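Local coordinates for pancreatic lipase related protein 2 (Equus caballus, PDB 1W52) that probably hydrolyses galactolipids and triacylglycerols to release fatty acids, as a calcium-binding lipase of the alpha/beta hydrolase superfamily, at residues D288-F293 / F328-E333; R341-I346 / T423-A428; Y357-L362 / V404-V409; K370-F375 / L387-N392. All coordinates share one frame; numbering follows the deposited sequence.

The four contacts run from the edge of the lipase domain into the PLAT domain and illustrate how a two-domain enzyme is joined. Contact 1 closes first along the chain, at the end of the large hydrolase sheet. Contact 2 uses strand 340-344 and contact 4 its antiparallel partner 387-391, with centres about 10 Å apart; the salt bridge R341 to D390 ties them. Contact 3 lies further out, its centre about 12 Å from that of contact 4 and about 25 Å from that of contact 1. The domain seam is bridged where F293 O and N330 OD1 approach R341. All four lie away from S154, the predicted nucleophile, and from the detergent pockets.

Contact 1 of 4, residues D288-F293 / F328-E333; sequences DSYDKF and FLNTGE
F328 meets Y290 and F293 in turn, with a different part of its side chain for each. Its ring lies against the backbone at the start of helix 290-294: the amide N of Y290 stands 3.5 Å from F328 CZ, over one face but displaced toward the rim. Y290 CB adds an off-centre CH-pi contact, 4.1 Å from the F328 ring centroid, while the two rings are turned obliquely, their planes 41° apart. F328 CB makes the other encounter, resting over the face of the F293 ring at 4.2 Å from its centroid, the two side chains passing with their directions reversed. F293 CG is anti to its backbone N (chi1 175°), on the side of F328 CB; farther out, F293 CZ lies 3.6 Å from L329 CA. The polar element is N330 ND2, which donates to Y290 OH over 2.6 Å from the edge of the phenol; amide and ring planes stand nearly perpendicular. Strand 325-329 runs between strand 226-230, where F229 meets F328 ring to ring, and the outermost strand 285-286. The helix packs at the border of the alpha/beta hydrolase sheet, where F293 O receives a weak hydrogen bond from R341 of the PLAT domain.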
# COMPACT_ATOMS: atom_id res chain seq x y z
N ASP A 288 -15.77 -7.19 -3.28
CA ASP A 288 -15.90 -8.29 -2.31
C ASP A 288 -14.67 -9.12 -2.32
O ASP A 288 -14.35 -9.74 -1.33
CB ASP A 288 -17.03 -9.26 -2.66
CG ASP A 288 -18.33 -8.55 -2.98
OD1 ASP A 288 -18.84 -7.85 -2.07
OD2 ASP A 288 -18.91 -8.62 -4.10
N SER A 289 -14.03 -9.21 -3.48
CA SER A 289 -12.88 -10.07 -3.66
C SER A 289 -12.12 -9.63 -4.88
O SER A 289 -12.70 -9.06 -5.81
CB SER A 289 -13.32 -11.51 -3.86
OG SER A 289 -14.05 -11.61 -5.05
N TYR A 290 -10.83 -9.95 -4.89
CA TYR A 290 -9.94 -9.44 -5.92
C TYR A 290 -10.30 -9.99 -7.29
O TYR A 290 -9.95 -9.39 -8.33
CB TYR A 290 -8.51 -9.80 -5.58
CG TYR A 290 -7.46 -9.40 -6.57
CD1 TYR A 290 -7.32 -8.09 -6.97
CD2 TYR A 290 -6.57 -10.33 -7.10
CE1 TYR A 290 -6.31 -7.69 -7.89
CE2 TYR A 290 -5.56 -9.95 -8.00
CZ TYR A 290 -5.45 -8.63 -8.38
OH TYR A 290 -4.48 -8.20 -9.26
N ASP A 291 -10.99 -11.14 -7.28
CA ASP A 291 -11.32 -11.82 -8.52
C ASP A 291 -12.41 -11.02 -9.18
O ASP A 291 -12.28 -10.66 -10.34
CB ASP A 291 -11.74 -13.27 -8.29
CG ASP A 291 -10.68 -14.08 -7.57
OD1 ASP A 291 -10.71 -14.07 -6.30
OD2 ASP A 291 -9.76 -14.72 -8.18
N LYS A 292 -13.46 -10.71 -8.43
CA LYS A 292 -14.53 -9.85 -8.92
C LYS A 292 -13.92 -8.60 -9.49
O LYS A 292 -14.37 -8.09 -10.48
CB LYS A 292 -15.49 -9.52 -7.79
CG LYS A 292 -16.70 -8.73 -8.23
CD LYS A 292 -17.85 -8.85 -7.19
CE LYS A 292 -18.93 -7.74 -7.35
NZ LYS A 292 -19.56 -7.43 -6.03
N PHE A 293 -12.88 -8.10 -8.88
CA PHE A 293 -12.19 -6.92 -9.41
C PHE A 293 -11.48 -7.19 -10.75
O PHE A 293 -11.47 -6.37 -11.68
CB PHE A 293 -11.17 -6.41 -8.39
CG PHE A 293 -10.37 -5.29 -8.89
CD1 PHE A 293 -10.95 -4.09 -9.17
CD2 PHE A 293 -9.03 -5.44 -9.13
CE1 PHE A 293 -10.20 -3.00 -9.66
CE2 PHE A 293 -8.24 -4.33 -9.60
CZ PHE A 293 -8.84 -3.12 -9.86
N PHE A 328 -9.45 -2.82 -3.78
CA PHE A 328 -8.54 -3.50 -4.67
C PHE A 328 -8.08 -2.61 -5.75
O PHE A 328 -8.63 -1.63 -6.00
CB PHE A 328 -9.20 -4.71 -5.27
CG PHE A 328 -9.54 -5.74 -4.26
CD1 PHE A 328 -10.84 -5.89 -3.81
CD2 PHE A 328 -8.56 -6.52 -3.70
CE1 PHE A 328 -11.19 -6.86 -2.85
CE2 PHE A 328 -8.89 -7.49 -2.71
CZ PHE A 328 -10.22 -7.65 -2.30
N LEU A 329 -7.00 -2.97 -6.39
CA LEU A 329 -6.43 -2.15 -7.42
C LEU A 329 -5.16 -2.86 -7.97
O LEU A 329 -4.78 -3.93 -7.45
CB LEU A 329 -6.09 -0.78 -6.84
CG LEU A 329 -4.99 -0.82 -5.81
CD1 LEU A 329 -4.20 0.54 -5.76
CD2 LEU A 329 -5.53 -1.25 -4.47
N ASN A 330 -4.53 -2.29 -8.99
CA ASN A 330 -3.30 -2.86 -9.50
C ASN A 330 -2.20 -1.81 -9.62
O ASN A 330 -2.39 -0.79 -10.25
CB ASN A 330 -3.55 -3.55 -10.87
CG ASN A 330 -4.34 -4.88 -10.78
OD1 ASN A 330 -5.15 -5.21 -11.70
ND2 ASN A 330 -4.13 -5.64 -9.70
N THR A 331 -1.03 -2.07 -9.05
CA THR A 331 0.11 -1.19 -9.23
C THR A 331 0.92 -1.46 -10.48
O THR A 331 0.67 -2.39 -11.20
CB THR A 331 1.06 -1.34 -8.05
OG1 THR A 331 1.31 -2.74 -7.84
CG2 THR A 331 0.41 -0.79 -6.78
N GLY A 332 1.92 -0.63 -10.69
CA GLY A 332 2.93 -0.89 -11.69
C GLY A 332 3.97 -1.89 -11.21
O GLY A 332 4.02 -2.21 -10.03
N GLU A 333 4.79 -2.35 -12.16
CA GLU A 333 5.93 -3.25 -11.93
C GLU A 333 7.13 -2.50 -11.35
O GLU A 333 7.92 -3.13 -10.68
CB GLU A 333 6.38 -3.96 -13.24
CG GLU A 333 5.48 -5.07 -13.84
CD GLU A 333 4.24 -4.56 -14.63
OE1 GLU A 333 4.35 -3.57 -15.39
OE2 GLU A 333 3.13 -5.15 -14.49

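Contact 2 of 4, residues R341-I346 / T423-A428; sequences RYRVSI and TVQSGA
R343 and Q425 sit opposite each other on two antiparallel segments, and the carbonyl of Q425 has most to do. Q425 O accepts the backbone N-H of R343 at 3.0 Å. The same oxygen has Y342 CA as a CH neighbour and lies near the plane of the Y342 ring, at its edge. Further along, S345 N donates to T423 O over 2.7 Å, straighter at 167°. The reverse approach, Q425 N to R343 O, is short at 2.9 Å but too badly angled to count as a bond. Side chains fill in round this backbone pairing. R343 and Q425 run alongside one another in the same direction, with R343 CB 4.0 Å from Q425 CB. S345 OG touches T423 CB at 3.4 Å, and V344 CG2 meets V424 CG2. The arginine ends are satisfied beyond the contact: NE of R343 forms a salt bridge with D388, and NH1 of R341 one with D390. Y342 and V344 turn their backbone bonds to V389 and L387 instead, so strand 340-344 serves both its neighbours, as in the beta sandwich of PLAT domains. Cohesion with 423-428 therefore rests largely on backbone pairing, with R343 N and S345 N as its clear donors, and on van der Waals contact of side chains, while D388 and D390 probably balance the arginine charges and fix where the guanidinium groups lie.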
# COMPACT_ATOMS: atom_id res chain seq x y z
N ARG A 341 -6.54 2.81 -14.28
CA ARG A 341 -7.35 1.75 -14.78
C ARG A 341 -8.35 2.29 -15.76
O ARG A 341 -8.98 3.33 -15.52
CB ARG A 341 -8.07 1.08 -13.66
CG ARG A 341 -8.73 -0.16 -14.07
CD ARG A 341 -9.28 -0.88 -12.88
NE ARG A 341 -9.72 -2.26 -13.09
CZ ARG A 341 -8.89 -3.27 -13.30
NH1 ARG A 341 -7.56 -3.06 -13.38
NH2 ARG A 341 -9.41 -4.51 -13.41
N TYR A 342 -8.50 1.57 -16.86
CA TYR A 342 -9.42 1.92 -17.92
C TYR A 342 -10.23 0.70 -18.26
O TYR A 342 -9.74 -0.40 -18.12
CB TYR A 342 -8.59 2.38 -19.10
CG TYR A 342 -7.81 3.65 -18.81
CD1 TYR A 342 -6.50 3.58 -18.40
CD2 TYR A 342 -8.38 4.94 -18.97
CE1 TYR A 342 -5.75 4.73 -18.13
CE2 TYR A 342 -7.63 6.12 -18.71
CZ TYR A 342 -6.30 6.00 -18.29
OH TYR A 342 -5.48 7.10 -18.00
N ARG A 343 -11.49 0.86 -18.64
CA ARG A 343 -12.23 -0.27 -19.27
C ARG A 343 -12.22 -0.19 -20.81
O ARG A 343 -12.27 0.92 -21.38
CB ARG A 343 -13.66 -0.31 -18.83
CG ARG A 343 -14.39 -1.42 -19.48
CD ARG A 343 -15.72 -1.68 -18.85
NE ARG A 343 -15.57 -2.10 -17.47
CZ ARG A 343 -16.57 -2.40 -16.65
NH1 ARG A 343 -17.85 -2.33 -17.04
NH2 ARG A 343 -16.30 -2.79 -15.42
N VAL A 344 -12.15 -1.35 -21.46
CA VAL A 344 -12.06 -1.44 -22.93
C VAL A 344 -12.99 -2.50 -23.50
O VAL A 344 -12.77 -3.70 -23.35
CB VAL A 344 -10.64 -1.71 -23.44
CG1 VAL A 344 -10.70 -2.13 -24.83
CG2 VAL A 344 -9.76 -0.45 -23.35
N SER A 345 -14.05 -2.02 -24.14
CA SER A 345 -14.98 -2.87 -24.86
C SER A 345 -14.63 -2.89 -26.33
O SER A 345 -14.09 -1.91 -26.86
CB SER A 345 -16.42 -2.39 -24.71
OG SER A 345 -16.67 -1.94 -23.38
N ILE A 346 -14.93 -4.04 -26.95
CA ILE A 346 -14.85 -4.25 -28.39
C ILE A 346 -15.99 -5.21 -28.80
O ILE A 346 -16.04 -6.35 -28.34
CB ILE A 346 -13.43 -4.75 -28.81
CG1 ILE A 346 -12.47 -3.53 -28.91
CG2 ILE A 346 -13.48 -5.49 -30.12
CD1 ILE A 346 -10.99 -3.79 -29.22
N THR A 423 -15.82 0.80 -27.12
CA THR A 423 -16.06 1.60 -25.90
C THR A 423 -14.78 1.66 -25.05
O THR A 423 -14.37 0.64 -24.49
CB THR A 423 -17.24 0.97 -25.08
OG1 THR A 423 -18.45 0.95 -25.84
CG2 THR A 423 -17.57 1.81 -23.87
N VAL A 424 -14.12 2.82 -24.97
CA VAL A 424 -13.07 3.04 -23.97
C VAL A 424 -13.74 3.50 -22.64
O VAL A 424 -14.98 3.63 -22.60
CB VAL A 424 -11.98 4.04 -24.49
CG1 VAL A 424 -11.59 5.11 -23.44
CG2 VAL A 424 -10.78 3.30 -24.93
N GLN A 425 -12.95 3.69 -21.57
CA GLN A 425 -13.45 4.33 -20.33
C GLN A 425 -12.38 4.58 -19.25
O GLN A 425 -11.44 3.80 -19.12
CB GLN A 425 -14.57 3.49 -19.71
CG GLN A 425 -15.27 4.18 -18.58
CD GLN A 425 -16.50 3.46 -18.15
OE1 GLN A 425 -17.16 3.88 -17.21
NE2 GLN A 425 -16.82 2.36 -18.83
N SER A 426 -12.54 5.64 -18.47
CA SER A 426 -11.68 5.89 -17.30
C SER A 426 -12.27 5.37 -16.00
O SER A 426 -13.48 5.18 -15.88
CB SER A 426 -11.36 7.35 -17.12
OG SER A 426 -10.36 7.46 -16.14
N GLY A 427 -11.39 5.13 -15.03
CA GLY A 427 -11.77 4.53 -13.77
C GLY A 427 -12.12 5.63 -12.81
O GLY A 427 -13.18 5.61 -12.19
N ALA A 428 -11.19 6.57 -12.71
CA ALA A 428 -11.34 7.80 -11.94
C ALA A 428 -12.76 8.39 -11.96
O ALA A 428 -13.40 8.54 -10.90
CB ALA A 428 -10.32 8.86 -12.45

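Contact 3 of 4, residues Y357-L362 / V404-V409; sequences YLKVTL and VWNKTV
V404 opens the contact by facing K359, where two irregular loop segments of the PLAT domain draw near each other. V404 O takes a weak hydrogen bond from K359 N, long at 3.4 Å and bent to 129°. Beside it, K359 CB and V404 CB stand 4.4 Å apart. Next comes W405, whose CB does the touching rather than its indole: W405 CB lies 3.2 Å from Y357 O and 4.3 Å from L358 CD2. CG sits between the backbone N and the carbonyl carbon (chi1 71°), and the indole beyond it leads away from 357-362; its NE1 donates to Q442 O and its ring meets that of F403. N406 then turns back toward the first segment, and N406 CB comes within 4.4 Å of Y357 CD2, approaching the phenol ring obliquely. Past this point the second segment draws off, and T408 and V409 lean on N355 instead. The contact is thus a loose one, made of one weak backbone bond and scattered side-chain touches. On its other side the segment 357-362 bonds backbone to backbone with I374 through L358 and with S369 through L362, and so lies between 404-409 and the loop 370-375. Strand 355-356 leads directly into it.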
# COMPACT_ATOMS: atom_id res chain seq x y z
N TYR A 357 -5.91 -13.17 -31.10
CA TYR A 357 -5.55 -12.07 -30.21
C TYR A 357 -6.31 -10.82 -30.66
O TYR A 357 -6.64 -10.70 -31.85
CB TYR A 357 -4.02 -11.82 -30.29
CG TYR A 357 -3.14 -12.85 -29.59
CD1 TYR A 357 -3.63 -13.66 -28.54
CD2 TYR A 357 -1.80 -13.00 -29.96
CE1 TYR A 357 -2.80 -14.60 -27.88
CE2 TYR A 357 -0.96 -13.93 -29.30
CZ TYR A 357 -1.46 -14.73 -28.26
OH TYR A 357 -0.62 -15.65 -27.62
N LEU A 358 -6.60 -9.91 -29.72
CA LEU A 358 -7.34 -8.69 -30.03
C LEU A 358 -6.62 -7.54 -29.37
O LEU A 358 -7.04 -7.01 -28.36
CB LEU A 358 -8.80 -8.80 -29.58
CG LEU A 358 -9.77 -9.09 -30.72
CD1 LEU A 358 -11.22 -9.42 -30.24
CD2 LEU A 358 -9.77 -7.92 -31.74
N LYS A 359 -5.51 -7.18 -29.98
CA LYS A 359 -4.62 -6.21 -29.37
C LYS A 359 -5.14 -4.78 -29.58
O LYS A 359 -6.20 -4.59 -30.21
CB LYS A 359 -3.19 -6.42 -29.87
CG LYS A 359 -2.71 -7.83 -29.55
CD LYS A 359 -1.25 -8.07 -29.84
CE LYS A 359 -0.95 -9.56 -29.67
NZ LYS A 359 0.34 -9.96 -30.30
N VAL A 360 -4.42 -3.82 -28.98
CA VAL A 360 -4.80 -2.41 -28.87
C VAL A 360 -3.61 -1.56 -28.39
O VAL A 360 -2.82 -2.01 -27.57
CB VAL A 360 -5.91 -2.21 -27.83
CG1 VAL A 360 -6.40 -0.79 -27.91
CG2 VAL A 360 -7.11 -3.16 -28.01
N THR A 361 -3.47 -0.34 -28.88
CA THR A 361 -2.50 0.63 -28.30
C THR A 361 -3.22 1.96 -27.93
O THR A 361 -4.44 2.09 -28.12
CB THR A 361 -1.28 0.86 -29.25
OG1 THR A 361 -0.76 -0.41 -29.67
CG2 THR A 361 -0.06 1.53 -28.57
N LEU A 362 -2.47 2.92 -27.36
CA LEU A 362 -3.03 4.22 -26.98
C LEU A 362 -2.01 5.35 -27.08
O LEU A 362 -0.87 5.18 -26.66
CB LEU A 362 -3.55 4.19 -25.56
CG LEU A 362 -4.35 2.97 -25.12
CD1 LEU A 362 -4.54 3.10 -23.63
CD2 LEU A 362 -5.70 2.82 -25.83
N VAL A 404 -5.08 -4.13 -34.00
CA VAL A 404 -4.10 -5.09 -34.56
C VAL A 404 -4.71 -6.44 -34.22
O VAL A 404 -5.59 -6.54 -33.35
CB VAL A 404 -2.64 -5.08 -33.98
CG1 VAL A 404 -1.87 -6.32 -34.44
CG2 VAL A 404 -1.88 -3.85 -34.46
N TRP A 405 -4.51 -7.46 -34.81
CA TRP A 405 -4.99 -8.77 -34.40
C TRP A 405 -4.34 -9.87 -35.25
O TRP A 405 -3.93 -9.66 -36.42
CB TRP A 405 -6.52 -8.84 -34.40
CG TRP A 405 -7.12 -8.84 -35.74
CD1 TRP A 405 -7.02 -7.86 -36.68
CD2 TRP A 405 -7.93 -9.88 -36.31
NE1 TRP A 405 -7.73 -8.22 -37.81
CE2 TRP A 405 -8.30 -9.45 -37.61
CE3 TRP A 405 -8.39 -11.13 -35.85
CZ2 TRP A 405 -9.11 -10.23 -38.46
CZ3 TRP A 405 -9.18 -11.91 -36.71
CH2 TRP A 405 -9.53 -11.45 -37.99
N ASN A 406 -4.23 -11.04 -34.64
CA ASN A 406 -3.42 -12.11 -35.14
C ASN A 406 -4.22 -13.40 -35.11
O ASN A 406 -5.34 -13.43 -34.58
CB ASN A 406 -2.16 -12.19 -34.30
CG ASN A 406 -1.28 -10.96 -34.46
OD1 ASN A 406 -1.20 -10.11 -33.57
ND2 ASN A 406 -0.63 -10.85 -35.60
N LYS A 407 -3.64 -14.46 -35.68
CA LYS A 407 -4.33 -15.73 -35.95
C LYS A 407 -4.06 -16.86 -34.91
O LYS A 407 -3.01 -16.90 -34.28
CB LYS A 407 -3.91 -16.21 -37.36
CG LYS A 407 -3.89 -15.12 -38.46
CD LYS A 407 -5.25 -14.97 -39.13
CE LYS A 407 -5.15 -14.60 -40.62
NZ LYS A 407 -5.81 -15.63 -41.49
N THR A 408 -5.01 -17.77 -34.75
CA THR A 408 -4.91 -18.86 -33.76
C THR A 408 -5.20 -20.21 -34.40
O THR A 408 -4.43 -21.14 -34.25
CB THR A 408 -5.88 -18.58 -32.60
OG1 THR A 408 -5.19 -17.84 -31.59
CG2 THR A 408 -6.33 -19.85 -31.85
N VAL A 409 -6.37 -20.32 -35.03
CA VAL A 409 -6.67 -21.36 -36.02
C VAL A 409 -6.32 -20.70 -37.37
O VAL A 409 -6.58 -19.51 -37.59
CB VAL A 409 -8.17 -21.85 -35.92
CG1 VAL A 409 -9.17 -20.94 -36.71
CG2 VAL A 409 -8.31 -23.31 -36.35

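Contact 4 of 4, residues K370-F375 / L387-N392; sequences KQYEIF and LDVDVN
Y372 lays its ring obliquely against V389, with CE2 3.5 Å from V389 CG2 and CD2 equally close to V389 CB. This is part of a PLAT domain, a beta sandwich, where strand 387-391 is covered by an irregular segment that runs alongside it in the opposite direction. The strand offers its side chains in alternation: L387 and V389 point their CB atoms toward 370-375, while D388 and D390 point theirs away. The tyrosine uses its length to pass V389 and reach the backbone beyond. Its OH donates to D390 O over 3.0 Å; that oxygen lies near the plane of the ring, at its edge, whereas seen from the acceptor the hydroxyl stands above the carbonyl plane, 43° out of it. V391 CG2 flanks the same hydroxyl at 4.0 Å. One polar group at the end of a largely apolar contact is thereby paired with a backbone acceptor, which helps fix where the ring can lie. At the other end I374 takes over the apolar role. Its CG2 is anti to the backbone N and touches L387 CB at 3.6 Å, the two side chains crossing at an angle, and L387 CD2 reaches back to E373 O at 3.7 Å. I374 also rests on V344 of strand 340-344, the antiparallel partner of strand 387-391, and so joins the two strands. Its remaining branch crosses V389 at about a right angle, I374 CD1 standing 4.1 Å from V389 CG1.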
# COMPACT_ATOMS: atom_id res chain seq x y z
N LYS A 370 1.18 0.40 -24.48
CA LYS A 370 1.85 -0.86 -24.88
C LYS A 370 0.80 -1.63 -25.69
O LYS A 370 -0.28 -1.10 -25.94
CB LYS A 370 2.30 -1.65 -23.63
CG LYS A 370 3.66 -1.20 -23.02
CD LYS A 370 3.51 -0.10 -21.94
CE LYS A 370 4.63 0.96 -22.01
NZ LYS A 370 5.98 0.41 -21.72
N GLN A 371 1.09 -2.86 -26.13
CA GLN A 371 0.04 -3.65 -26.80
C GLN A 371 -0.88 -4.16 -25.69
O GLN A 371 -0.42 -4.29 -24.57
CB GLN A 371 0.61 -4.80 -27.67
CG GLN A 371 1.17 -4.39 -29.10
CD GLN A 371 0.11 -4.30 -30.23
OE1 GLN A 371 -0.68 -5.22 -30.43
NE2 GLN A 371 0.13 -3.20 -30.98
N TYR A 372 -2.15 -4.41 -25.97
CA TYR A 372 -3.10 -4.75 -24.90
C TYR A 372 -4.07 -5.82 -25.32
O TYR A 372 -5.17 -5.54 -25.78
CB TYR A 372 -3.88 -3.51 -24.42
CG TYR A 372 -3.22 -2.75 -23.29
CD1 TYR A 372 -2.12 -1.98 -23.54
CD2 TYR A 372 -3.71 -2.80 -21.97
CE1 TYR A 372 -1.49 -1.30 -22.55
CE2 TYR A 372 -3.08 -2.10 -20.97
CZ TYR A 372 -1.96 -1.36 -21.28
OH TYR A 372 -1.23 -0.63 -20.37
N GLU A 373 -3.69 -7.07 -25.14
CA GLU A 373 -4.55 -8.13 -25.57
C GLU A 373 -5.87 -8.06 -24.81
O GLU A 373 -5.93 -8.45 -23.65
CB GLU A 373 -3.88 -9.50 -25.36
CG GLU A 373 -4.85 -10.68 -25.57
CD GLU A 373 -4.33 -12.01 -25.08
OE1 GLU A 373 -3.15 -12.32 -25.37
OE2 GLU A 373 -5.12 -12.76 -24.44
N ILE A 374 -6.94 -7.61 -25.46
CA ILE A 374 -8.26 -7.55 -24.79
C ILE A 374 -9.05 -8.87 -24.88
O ILE A 374 -10.01 -9.11 -24.14
CB ILE A 374 -9.13 -6.41 -25.38
CG1 ILE A 374 -8.32 -5.12 -25.56
CG2 ILE A 374 -10.37 -6.15 -24.51
CD1 ILE A 374 -7.67 -4.61 -24.32
N PHE A 375 -8.67 -9.71 -25.84
CA PHE A 375 -9.37 -10.98 -26.02
C PHE A 375 -8.65 -11.97 -26.91
O PHE A 375 -8.10 -11.60 -27.94
CB PHE A 375 -10.74 -10.74 -26.64
CG PHE A 375 -11.74 -11.81 -26.33
CD1 PHE A 375 -11.86 -12.35 -25.06
CD2 PHE A 375 -12.60 -12.24 -27.32
CE1 PHE A 375 -12.80 -13.33 -24.78
CE2 PHE A 375 -13.55 -13.21 -27.04
CZ PHE A 375 -13.65 -13.76 -25.76
N LEU A 387 -12.68 -5.73 -21.45
CA LEU A 387 -11.66 -6.09 -20.45
C LEU A 387 -10.95 -4.85 -19.81
O LEU A 387 -10.40 -3.99 -20.51
CB LEU A 387 -10.60 -7.05 -21.05
CG LEU A 387 -9.53 -7.60 -20.09
CD1 LEU A 387 -9.97 -8.91 -19.41
CD2 LEU A 387 -8.20 -7.76 -20.83
N ASP A 388 -10.94 -4.82 -18.48
CA ASP A 388 -10.33 -3.73 -17.73
C ASP A 388 -8.83 -3.86 -17.78
O ASP A 388 -8.33 -4.95 -17.78
CB ASP A 388 -10.87 -3.77 -16.31
CG ASP A 388 -12.36 -3.45 -16.28
OD1 ASP A 388 -12.73 -2.54 -17.06
OD2 ASP A 388 -13.23 -4.02 -15.57
N VAL A 389 -8.11 -2.76 -17.88
CA VAL A 389 -6.67 -2.85 -18.05
C VAL A 389 -5.91 -1.77 -17.26
O VAL A 389 -6.51 -0.82 -16.82
CB VAL A 389 -6.27 -2.81 -19.56
CG1 VAL A 389 -7.08 -3.82 -20.36
CG2 VAL A 389 -6.36 -1.39 -20.16
N ASP A 390 -4.60 -1.90 -17.10
CA ASP A 390 -3.87 -1.05 -16.16
C ASP A 390 -2.79 -0.28 -16.89
O ASP A 390 -1.90 -0.87 -17.49
CB ASP A 390 -3.31 -1.89 -15.02
CG ASP A 390 -4.40 -2.57 -14.22
OD1 ASP A 390 -5.26 -1.86 -13.68
OD2 ASP A 390 -4.52 -3.81 -14.07
N VAL A 391 -2.86 1.05 -16.84
CA VAL A 391 -1.94 1.88 -17.62
C VAL A 391 -0.83 2.43 -16.72
O VAL A 391 -1.01 3.42 -16.06
CB VAL A 391 -2.67 3.02 -18.45
CG1 VAL A 391 -1.67 3.93 -19.18
CG2 VAL A 391 -3.65 2.42 -19.50
N ASN A 392 0.33 1.80 -16.78
CA ASN A 392 1.43 2.10 -15.89
C ASN A 392 1.90 3.52 -15.99
O ASN A 392 2.98 3.83 -15.51
CB ASN A 392 2.61 1.17 -16.18
CG ASN A 392 2.22 -0.30 -16.17
OD1 ASN A 392 1.76 -0.83 -15.15
ND2 ASN A 392 2.38 -0.95 -17.33